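Local coordinates for extracellular solute-binding protein family 1 (Arthrobacter chlorophenolicus, PDB 4R2F) that binds sugars as the extracellular solute-binding component of a probable ABC-type transporter, here holding the disaccharide laminaribiose, at residues D131-V136 and S353-P358. Sequence-based numbering, arbitrary orientation.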
loop_
_atom_site.group_PDB
_atom_site.type_symbol
_atom_site.label_atom_id
_atom_site.label_comp_id
_atom_site.label_asym_id
_atom_site.label_seq_id
_atom_site.Cartn_x
_atom_site.Cartn_y
_atom_site.Cartn_z
ATOM N N ASP A 131 15.214 -11.993 13.217
ATOM C CA ASP A 131 14.693 -10.634 13.510
ATOM C C ASP A 131 13.374 -10.312 12.752
ATOM O O ASP A 131 12.730 -9.311 13.027
ATOM C CB ASP A 131 15.775 -9.595 13.196
ATOM C CG ASP A 131 15.463 -8.201 13.735
ATOM O OD1 ASP A 131 14.869 -8.060 14.826
ATOM O OD2 ASP A 131 15.834 -7.223 13.053
ATOM N N PHE A 132 12.955 -11.162 11.818
ATOM C CA PHE A 132 11.703 -10.905 11.092
ATOM C C PHE A 132 10.579 -10.912 12.109
ATOM O O PHE A 132 10.634 -11.662 13.059
ATOM C CB PHE A 132 11.389 -11.972 10.042
ATOM C CG PHE A 132 12.037 -11.734 8.710
ATOM C CD1 PHE A 132 11.774 -10.573 7.992
ATOM C CD2 PHE A 132 12.900 -12.688 8.158
ATOM C CE1 PHE A 132 12.379 -10.347 6.752
ATOM C CE2 PHE A 132 13.491 -12.476 6.925
ATOM C CZ PHE A 132 13.230 -11.302 6.225
ATOM N N LEU A 133 9.561 -10.090 11.898
ATOM C CA LEU A 133 8.372 -10.155 12.728
ATOM C C LEU A 133 7.632 -11.447 12.428
ATOM O O LEU A 133 7.809 -12.038 11.357
ATOM C CB LEU A 133 7.465 -8.942 12.515
ATOM C CG LEU A 133 8.004 -7.612 13.059
ATOM C CD1 LEU A 133 7.213 -6.476 12.434
ATOM C CD2 LEU A 133 7.911 -7.562 14.584
ATOM N N PRO A 134 6.817 -11.909 13.387
ATOM C CA PRO A 134 6.070 -13.136 13.144
ATOM C C PRO A 134 5.083 -12.975 11.988
ATOM O O PRO A 134 4.445 -11.930 11.842
ATOM C CB PRO A 134 5.322 -13.380 14.473
ATOM C CG PRO A 134 5.998 -12.515 15.481
ATOM C CD PRO A 134 6.534 -11.337 14.721
ATOM N N GLY A 135 4.986 -14.006 11.162
ATOM C CA GLY A 135 4.031 -14.050 10.061
ATOM C C GLY A 135 4.395 -13.281 8.793
ATOM O O GLY A 135 3.600 -13.265 7.844
ATOM N N VAL A 136 5.557 -12.628 8.745
ATOM C CA VAL A 136 5.827 -11.755 7.587
ATOM C C VAL A 136 6.470 -12.490 6.410
ATOM O O VAL A 136 6.346 -12.029 5.282
ATOM C CB VAL A 136 6.611 -10.473 7.930
ATOM C CG1 VAL A 136 5.891 -9.703 9.027
ATOM C CG2 VAL A 136 8.056 -10.758 8.306
ATOM N N SER A 353 13.882 -5.418 15.421
ATOM C CA SER A 353 14.839 -4.424 15.878
ATOM C C SER A 353 14.467 -3.034 15.389
ATOM O O SER A 353 14.648 -2.057 16.101
ATOM C CB SER A 353 16.253 -4.765 15.404
ATOM O OG SER A 353 16.303 -4.934 13.991
ATOM N N ILE A 354 13.961 -2.934 14.165
ATOM C CA ILE A 354 13.595 -1.624 13.622
ATOM C C ILE A 354 12.359 -1.103 14.351
ATOM O O ILE A 354 12.281 0.085 14.665
ATOM C CB ILE A 354 13.362 -1.663 12.102
ATOM C CG1 ILE A 354 14.618 -2.177 11.403
ATOM C CG2 ILE A 354 13.030 -0.264 11.608
ATOM C CD1 ILE A 354 14.508 -2.380 9.901
ATOM N N THR A 355 11.414 -1.990 14.658
ATOM C CA THR A 355 10.205 -1.582 15.410
ATOM C C THR A 355 10.506 -1.151 16.841
ATOM O O THR A 355 9.650 -0.573 17.495
ATOM C CB THR A 355 9.131 -2.699 15.543
ATOM O OG1 THR A 355 9.627 -3.758 16.377
ATOM C CG2 THR A 355 8.690 -3.240 14.190
ATOM N N GLU A 356 11.701 -1.459 17.328
ATOM C CA GLU A 356 12.144 -1.049 18.663
ATOM C C GLU A 356 13.144 0.100 18.651
ATOM O O GLU A 356 13.634 0.528 19.687
ATOM C CB GLU A 356 12.773 -2.258 19.332
ATOM C CG GLU A 356 11.747 -3.356 19.572
ATOM C CD GLU A 356 12.357 -4.616 20.151
ATOM O OE1 GLU A 356 13.590 -4.782 20.044
ATOM O OE2 GLU A 356 11.600 -5.438 20.713
ATOM N N MET A 357 13.418 0.623 17.465
ATOM C CA MET A 357 14.408 1.662 17.289
ATOM C C MET A 357 13.828 2.924 17.930
ATOM O O MET A 357 12.651 3.209 17.787
ATOM C CB MET A 357 14.702 1.811 15.779
ATOM C CG MET A 357 15.522 2.989 15.321
ATOM S SD MET A 357 15.562 3.032 13.517
ATOM C CE MET A 357 16.407 1.501 13.217
ATOM N N PRO A 358 14.646 3.660 18.684
ATOM C CA PRO A 358 14.192 4.889 19.315
ATOM C C PRO A 358 13.450 5.843 18.386
ATOM O O PRO A 358 12.449 6.445 18.774
ATOM C CB PRO A 358 15.498 5.526 19.785
ATOM C CG PRO A 358 16.366 4.352 20.114
ATOM C CD PRO A 358 16.001 3.276 19.129
#
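Both oxygens of the D131 carboxylate are turned to S353, each met on its syn side. OD1 of D131 accepts the backbone N-H of S353 (N to OD1 2.9 Å, 146° at the hydrogen), and OD2 of D131 takes a short bond from OG of S353 at 2.5 Å, with the hydroxyl 20° out of the carboxylate plane. CG of D131 stands anti to its own N (chi1 -168°), which carries the carboxylate across to the helix, while the S353 hydroxyl lies between N and the carbonyl carbon (chi1 55°), on the same side as its amide. The two bonds thus fix the rotation of the flat group. With an alanine in place of D131, the amide and hydroxyl of S353 would probably lose their acceptors across the contact, the loop then being held here mainly by backbone bonds. Farther along, L133 and T355 reach toward each other tip to tip, CD1 of L133 lying 4.0 Å from CG2 of T355; OG1 of T355 bonds instead to the carbonyl of K352. This small surface contact joins the loop between helix 117-126 and strand 141-142 to helix 352-355, and backbone bonds from D131 to K352 and from L133 to V350 extend the pairing toward strand 348-349.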